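Local coordinates for aminotransferase class I and II (Streptococcus suis 89/1591, PDB 3OP7), which probably transfers amino groups between amino acids and keto acids, using pyridoxal 5'-phosphate bound covalently as an internal aldimine, at residues A39-N44 with A263-A268; K156-N161 with E177-I182; V311-D316 with E320-Q325. All blocks are in the same frame, centred on the assembly; numbering follows the deposited sequence.

Contact 1 of 3, residues A39-N44 with A263-A268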
# COMPACT_ATOMS: atom_id res chain seq x y z
N ALA A 39 4.66 4.49 -27.91
CA ALA A 39 4.25 4.29 -29.30
C ALA A 39 2.76 4.51 -29.51
O ALA A 39 2.36 5.22 -30.43
CB ALA A 39 4.67 2.89 -29.81
N LEU A 40 1.92 3.91 -28.67
CA LEU A 40 0.49 4.06 -28.88
C LEU A 40 0.00 5.49 -28.53
O LEU A 40 -1.00 5.95 -29.07
CB LEU A 40 -0.30 2.94 -28.19
CG LEU A 40 -0.29 2.88 -26.69
CD1 LEU A 40 -1.22 4.00 -26.19
CD2 LEU A 40 -0.74 1.49 -26.16
N SER A 41 0.74 6.19 -27.69
CA SER A 41 0.37 7.54 -27.29
C SER A 41 0.99 8.63 -28.19
O SER A 41 0.63 9.78 -28.08
CB SER A 41 0.77 7.76 -25.83
OG SER A 41 2.18 7.88 -25.69
N GLY A 42 1.90 8.27 -29.08
CA GLY A 42 2.61 9.27 -29.87
C GLY A 42 3.55 10.18 -29.10
O GLY A 42 3.84 11.28 -29.55
N THR A 43 4.07 9.70 -27.98
CA THR A 43 4.99 10.45 -27.11
C THR A 43 6.41 10.28 -27.50
O THR A 43 6.84 9.18 -27.85
CB THR A 43 4.93 9.88 -25.65
OG1 THR A 43 3.62 10.03 -25.19
CG2 THR A 43 5.92 10.59 -24.65
N ASN A 44 7.17 11.37 -27.38
CA ASN A 44 8.59 11.31 -27.57
C ASN A 44 9.22 10.83 -26.25
O ASN A 44 8.99 11.45 -25.20
CB ASN A 44 9.15 12.68 -27.96
CG ASN A 44 10.65 12.76 -27.78
OD1 ASN A 44 11.14 13.57 -26.98
ND2 ASN A 44 11.40 11.91 -28.50
N ALA A 263 0.87 7.20 -15.13
CA ALA A 263 -0.61 7.16 -15.08
C ALA A 263 -1.19 8.36 -15.86
O ALA A 263 -2.17 8.20 -16.54
CB ALA A 263 -1.12 7.16 -13.62
N GLN A 264 -0.58 9.54 -15.71
CA GLN A 264 -1.05 10.75 -16.40
C GLN A 264 -1.05 10.47 -17.93
O GLN A 264 -1.99 10.78 -18.65
CB GLN A 264 -0.14 11.93 -16.12
CG GLN A 264 -0.22 12.53 -14.71
CD GLN A 264 0.72 13.71 -14.53
OE1 GLN A 264 0.74 14.64 -15.34
NE2 GLN A 264 1.52 13.65 -13.50
N LEU A 265 0.09 9.96 -18.40
CA LEU A 265 0.25 9.62 -19.83
C LEU A 265 -0.77 8.56 -20.30
O LEU A 265 -1.41 8.74 -21.36
CB LEU A 265 1.68 9.15 -20.07
CG LEU A 265 2.05 8.76 -21.51
CD1 LEU A 265 1.82 9.92 -22.50
CD2 LEU A 265 3.53 8.32 -21.51
N ALA A 266 -0.92 7.47 -19.56
CA ALA A 266 -1.87 6.42 -19.91
C ALA A 266 -3.30 6.94 -19.94
O ALA A 266 -4.05 6.68 -20.90
CB ALA A 266 -1.76 5.21 -18.95
N LEU A 267 -3.68 7.71 -18.94
CA LEU A 267 -5.06 8.23 -18.90
C LEU A 267 -5.35 9.25 -20.01
O LEU A 267 -6.47 9.30 -20.54
CB LEU A 267 -5.31 8.86 -17.52
CG LEU A 267 -5.55 7.79 -16.48
CD1 LEU A 267 -5.30 8.34 -15.08
CD2 LEU A 267 -6.94 7.18 -16.57
N ALA A 268 -4.35 10.01 -20.38
CA ALA A 268 -4.44 10.97 -21.48
C ALA A 268 -4.63 10.27 -22.81
O ALA A 268 -5.12 10.87 -23.76
CB ALA A 268 -3.21 11.94 -21.51
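Thr43 and Ser41 meet the end of Leu265 with their side-chain oxygens. The tight part is one methyl, Leu265 CD1. It lies 3.2 Å from Thr43 OG1, a short approach for carbon against oxygen. The same CD1 is 3.8 Å from Ser41 OG. The two hydroxyls are themselves joined, with Thr43 OG1 donating to Ser41 OG at 2.6 Å. The methyl thus rests against a hydrogen-bonded pair of oxygens. Leu265 reaches them because its CG is anti to the backbone N (chi1 -179°), which carries the branch across the gap. The backbones stay apart, with Ser41 CA and Leu265 CA 7.7 Å from each other. Ser41 OG is also hydrogen-bonded to the carbonyls of Leu37 and Phe38, in the last turns of its own helix, so several partners fix its place. Leu37 and Phe38 add apolar contacts to Leu265.

Away from this methyl the contact is loose. It lies at the surface, and Ser41, Thr43 and Leu265 are all partly exposed. No hydrogen bond crosses between the segments. Beyond the methyl-hydroxyl site Gly42 is exposed and leaves the helical path with positive phi (67°). Its N makes a weak bond of 3.4 Å to Ala39 O. Leu265 of helix 257-268 packs on the C-terminal end of helix 34-41 and the turn after it, a Schellman motif.

Contact 2 of 3, residues K156-N161 with E177-I182. With EDO (1,2-ethanediol), chain J.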
# COMPACT_ATOMS: atom_id res chain seq x y z
N LYS A 156 -24.36 -0.92 6.99
CA LYS A 156 -23.43 0.16 6.68
C LYS A 156 -22.96 0.19 5.24
O LYS A 156 -22.79 1.28 4.65
CB LYS A 156 -22.20 0.10 7.56
CG LYS A 156 -21.17 1.16 7.13
CD LYS A 156 -20.19 1.68 8.14
CE LYS A 156 -20.79 2.63 9.15
NZ LYS A 156 -19.75 2.83 10.22
N MSE A 157 -22.73 -1.00 4.67
CA MSE A 157 -22.09 -1.10 3.37
C MSE A 157 -22.42 -2.41 2.69
O MSE A 157 -22.56 -3.43 3.35
CB MSE A 157 -20.56 -0.98 3.53
CG MSE A 157 -19.80 -0.97 2.19
SE MSE A 157 -17.92 -0.80 2.42
CE MSE A 157 -17.92 1.04 3.01
N ILE A 158 -22.61 -2.35 1.36
CA ILE A 158 -22.72 -3.49 0.49
C ILE A 158 -21.52 -3.43 -0.45
O ILE A 158 -21.25 -2.36 -1.05
CB ILE A 158 -24.01 -3.44 -0.34
CG1 ILE A 158 -25.23 -3.49 0.57
CG2 ILE A 158 -24.09 -4.64 -1.35
CD1 ILE A 158 -26.54 -3.03 -0.11
N CYS A 159 -20.79 -4.54 -0.54
CA CYS A 159 -19.62 -4.64 -1.41
C CYS A 159 -19.92 -5.49 -2.62
O CYS A 159 -20.41 -6.63 -2.50
CB CYS A 159 -18.42 -5.21 -0.64
SG CYS A 159 -17.94 -4.34 0.82
N ILE A 160 -19.63 -4.93 -3.81
CA ILE A 160 -19.72 -5.65 -5.05
C ILE A 160 -18.44 -5.48 -5.87
O ILE A 160 -17.63 -4.60 -5.61
CB ILE A 160 -20.92 -5.16 -5.89
CG1 ILE A 160 -20.75 -3.70 -6.35
CG2 ILE A 160 -22.26 -5.36 -5.13
CD1 ILE A 160 -21.90 -3.27 -7.37
N ASN A 161 -18.28 -6.32 -6.89
CA ASN A 161 -17.14 -6.32 -7.77
C ASN A 161 -17.80 -6.45 -9.16
O ASN A 161 -18.47 -7.43 -9.46
CB ASN A 161 -16.25 -7.50 -7.37
CG ASN A 161 -14.94 -7.63 -8.14
OD1 ASN A 161 -14.36 -8.74 -8.14
ND2 ASN A 161 -14.43 -6.55 -8.74
N GLU A 177 -29.60 -0.12 -10.59
CA GLU A 177 -30.57 0.83 -10.11
C GLU A 177 -31.45 0.17 -9.03
O GLU A 177 -31.82 0.85 -8.06
CB GLU A 177 -31.41 1.42 -11.31
CG GLU A 177 -30.53 2.46 -12.06
CD GLU A 177 -31.14 3.10 -13.34
OE1 GLU A 177 -32.08 2.55 -13.90
OE2 GLU A 177 -30.60 4.13 -13.79
N GLU A 178 -31.79 -1.11 -9.21
CA GLU A 178 -32.59 -1.85 -8.23
C GLU A 178 -31.79 -2.12 -6.94
O GLU A 178 -32.31 -1.95 -5.82
CB GLU A 178 -33.18 -3.14 -8.88
CG GLU A 178 -34.29 -3.73 -8.02
CD GLU A 178 -34.99 -4.92 -8.61
OE1 GLU A 178 -34.85 -5.22 -9.82
OE2 GLU A 178 -35.68 -5.58 -7.83
N LEU A 179 -30.50 -2.44 -7.10
CA LEU A 179 -29.56 -2.58 -5.98
C LEU A 179 -29.51 -1.27 -5.21
O LEU A 179 -29.55 -1.24 -3.96
CB LEU A 179 -28.18 -2.96 -6.50
CG LEU A 179 -26.99 -2.84 -5.57
CD1 LEU A 179 -27.24 -3.72 -4.34
CD2 LEU A 179 -25.71 -3.23 -6.35
N VAL A 180 -29.39 -0.17 -5.94
CA VAL A 180 -29.32 1.14 -5.31
C VAL A 180 -30.62 1.45 -4.55
O VAL A 180 -30.58 1.97 -3.47
CB VAL A 180 -28.97 2.21 -6.33
CG1 VAL A 180 -29.14 3.66 -5.75
CG2 VAL A 180 -27.53 2.03 -6.79
N GLU A 181 -31.77 1.18 -5.14
CA GLU A 181 -33.02 1.41 -4.42
C GLU A 181 -33.05 0.66 -3.09
O GLU A 181 -33.55 1.21 -2.09
CB GLU A 181 -34.23 1.08 -5.30
CG GLU A 181 -34.43 2.12 -6.40
CD GLU A 181 -35.57 1.79 -7.34
OE1 GLU A 181 -35.74 0.60 -7.69
OE2 GLU A 181 -36.29 2.74 -7.73
N ILE A 182 -32.50 -0.55 -3.04
CA ILE A 182 -32.44 -1.30 -1.79
C ILE A 182 -31.48 -0.65 -0.77
O ILE A 182 -31.87 -0.40 0.40
CB ILE A 182 -32.03 -2.77 -2.01
CG1 ILE A 182 -33.05 -3.52 -2.87
CG2 ILE A 182 -31.85 -3.46 -0.66
CD1 ILE A 182 -32.48 -4.88 -3.42
C1 EDO J . -37.19 -0.83 -1.30
O1 EDO J . -36.80 -0.01 -2.42
C2 EDO J . -37.83 -2.13 -1.79
O2 EDO J . -36.94 -3.25 -1.83
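Ile160 and Leu179 touch methyl to methyl, and this apolar contact is the closer of two. Their side chains reach tip to tip, with Ile160 CD1 3.9 Å from Leu179 CD2. The other branch of the leucine, CD1, lies 4.3 Å from Ile158 CD1. Leu179 spreads its fork over two isoleucines on one face of strand 157-161. A chi1 of 166° points the fork from the helix toward the sheet. Leu147 of helix 144-150 and Ile190 of strand 189-193 also touch Leu179.

Polar bonds do not cross between the segments but lie around the contact. Lys156 makes a salt bridge with Asp106, and Glu178 one with Arg148. Asn161 is hydrogen-bonded to the backbone of Asp193 and Asn165.

A 1,2-ethanediol, probably from the crystallisation liquor, touches the helix segment but not the strand. Its O1 makes a weak bond of 3.5 Å to Glu181 O, and it is also hydrogen-bonded to Arg148 NE.

The two segments are the first strand and the helix of a beta-alpha-beta crossover that leads to strand 189-193. All three touching residues are buried and only methyls meet, so the helix is held on the sheet here by dispersion and exclusion of water.

Contact 3 of 3, residues V311-D316 with E320-Q325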
# COMPACT_ATOMS: atom_id res chain seq x y z
N VAL A 311 -14.63 -21.62 -15.38
CA VAL A 311 -15.00 -22.69 -16.27
C VAL A 311 -15.37 -23.91 -15.43
O VAL A 311 -14.70 -24.26 -14.44
CB VAL A 311 -13.81 -22.99 -17.21
CG1 VAL A 311 -14.10 -24.13 -18.12
CG2 VAL A 311 -13.45 -21.75 -18.02
N LYS A 312 -16.47 -24.53 -15.80
CA LYS A 312 -16.98 -25.70 -15.09
C LYS A 312 -16.40 -26.97 -15.69
O LYS A 312 -16.66 -27.26 -16.85
CB LYS A 312 -18.51 -25.74 -15.20
CG LYS A 312 -19.17 -26.71 -14.24
CD LYS A 312 -20.66 -26.79 -14.52
CE LYS A 312 -21.45 -27.41 -13.37
NZ LYS A 312 -22.91 -27.07 -13.52
N ILE A 313 -15.66 -27.72 -14.88
CA ILE A 313 -15.01 -28.97 -15.33
C ILE A 313 -15.83 -30.16 -14.83
O ILE A 313 -15.89 -30.40 -13.62
CB ILE A 313 -13.53 -29.06 -14.79
CG1 ILE A 313 -12.73 -27.82 -15.13
CG2 ILE A 313 -12.83 -30.34 -15.33
CD1 ILE A 313 -12.57 -27.52 -16.61
N ALA A 314 -16.47 -30.90 -15.75
CA ALA A 314 -17.27 -32.10 -15.43
C ALA A 314 -16.43 -33.36 -15.16
O ALA A 314 -16.56 -34.39 -15.87
CB ALA A 314 -18.31 -32.37 -16.55
N VAL A 315 -15.59 -33.28 -14.12
CA VAL A 315 -14.74 -34.38 -13.66
C VAL A 315 -14.88 -34.48 -12.14
O VAL A 315 -14.83 -33.46 -11.43
CB VAL A 315 -13.25 -34.15 -14.01
CG1 VAL A 315 -12.38 -35.30 -13.43
CG2 VAL A 315 -13.07 -34.04 -15.53
N ASP A 316 -15.01 -35.70 -11.64
CA ASP A 316 -15.33 -35.93 -10.23
C ASP A 316 -14.05 -36.04 -9.39
O ASP A 316 -13.64 -37.13 -8.96
CB ASP A 316 -16.21 -37.19 -10.09
CG ASP A 316 -16.85 -37.30 -8.71
OD1 ASP A 316 -16.99 -36.27 -8.04
OD2 ASP A 316 -17.22 -38.43 -8.30
N GLU A 320 -8.52 -28.55 -6.75
CA GLU A 320 -7.14 -28.30 -6.30
C GLU A 320 -6.26 -29.49 -6.71
O GLU A 320 -5.17 -29.30 -7.24
CB GLU A 320 -7.07 -28.02 -4.80
CG GLU A 320 -5.64 -27.89 -4.25
CD GLU A 320 -5.34 -26.55 -3.56
OE1 GLU A 320 -6.20 -25.66 -3.47
OE2 GLU A 320 -4.17 -26.38 -3.14
N ASP A 321 -6.74 -30.71 -6.52
CA ASP A 321 -5.98 -31.87 -6.96
C ASP A 321 -5.85 -31.88 -8.51
O ASP A 321 -4.78 -32.18 -9.07
CB ASP A 321 -6.66 -33.17 -6.52
CG ASP A 321 -6.71 -33.36 -4.98
OD1 ASP A 321 -6.12 -32.59 -4.20
OD2 ASP A 321 -7.33 -34.36 -4.55
N PHE A 322 -6.95 -31.56 -9.21
CA PHE A 322 -6.96 -31.54 -10.68
C PHE A 322 -5.93 -30.55 -11.20
O PHE A 322 -5.13 -30.85 -12.09
CB PHE A 322 -8.34 -31.12 -11.14
CG PHE A 322 -8.51 -31.04 -12.63
CD1 PHE A 322 -8.21 -29.87 -13.32
CD2 PHE A 322 -9.04 -32.09 -13.34
CE1 PHE A 322 -8.40 -29.77 -14.68
CE2 PHE A 322 -9.23 -32.01 -14.72
CZ PHE A 322 -8.92 -30.86 -15.38
N CYS A 323 -5.96 -29.34 -10.66
CA CYS A 323 -5.01 -28.33 -11.08
C CYS A 323 -3.55 -28.62 -10.70
O CYS A 323 -2.64 -28.26 -11.45
CB CYS A 323 -5.41 -26.96 -10.54
SG CYS A 323 -6.92 -26.28 -11.34
N LEU A 324 -3.32 -29.24 -9.54
CA LEU A 324 -1.97 -29.67 -9.14
C LEU A 324 -1.43 -30.71 -10.12
O LEU A 324 -0.28 -30.65 -10.55
CB LEU A 324 -1.96 -30.26 -7.72
CG LEU A 324 -2.15 -29.32 -6.51
CD1 LEU A 324 -2.52 -30.16 -5.25
CD2 LEU A 324 -0.90 -28.47 -6.28
N GLN A 325 -2.28 -31.67 -10.46
CA GLN A 325 -1.90 -32.71 -11.41
C GLN A 325 -1.65 -32.15 -12.81
O GLN A 325 -0.68 -32.53 -13.45
CB GLN A 325 -2.98 -33.77 -11.49
CG GLN A 325 -3.05 -34.64 -10.27
CD GLN A 325 -4.02 -35.80 -10.47
OE1 GLN A 325 -4.66 -36.27 -9.52
NE2 GLN A 325 -4.16 -36.26 -11.72
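Glu320 OE1 is gripped by two groups, NE of Arg339 in a salt bridge and ND2 of Asn338 in a hydrogen bond. This polar site lies at the start of segment 320-325, apart from the apolar contact between the segments. The motif is a strand followed by a short connection and a helix. It lies in the C-terminal part of the chain, consistent with the small domain of fold type I aminotransferases, where helices cover an antiparallel sheet. Strand 309-313 ends at Ile313. The chain then makes an inverse gamma turn centred on Ala314, with a weak bond of 2.9 Å from Val315 N to Ile313 O. Ile313 and Val315 flank Ala314 within this turn, and both meet Phe322 of helix 319-330.

Phe322 carries the helix side of the contact. With chi1 near 180° (179°) its ring leaves the helix on the side of the strand. The side chains of Ile313 and Phe322 cross at about a right angle. Val315 comes in more loosely, with its CG2 4.4 Å from Phe322 CE2. Phe367 of helix 354-368 stacks edge-to-face with Phe322, and Met317 touches it too. Ile313 also packs on Val298 and Val346 of the neighbouring strands. The closest pair is Ile313 CG2 and Phe322 CZ at 3.9 Å, with CE2 of the same ring 4.0 Å from that methyl.

Contact 2 packs a helix on a strand, contact 3 on a strand end and the turn after it. Contact 2 is fully buried, and contact 3 is largely so. Contact 1 sets helix 257-268 against the end of helix 34-41 and the turn that follows, near the surface. No element is shared among the three. Contact 2 belongs to the large, mostly parallel sheet, contact 3 to the small antiparallel sheet. Their chemistry follows: methyl on methyl in contact 2, methyls against an aromatic ring in contact 3, and a methyl against two hydroxyls in contact 1. Contacts 1 and 3 lie on opposite sides of the chain's centre, with their own centres about 42 Å apart. Contacts 2 and 3 come nearest, about 15 Å between closest atoms.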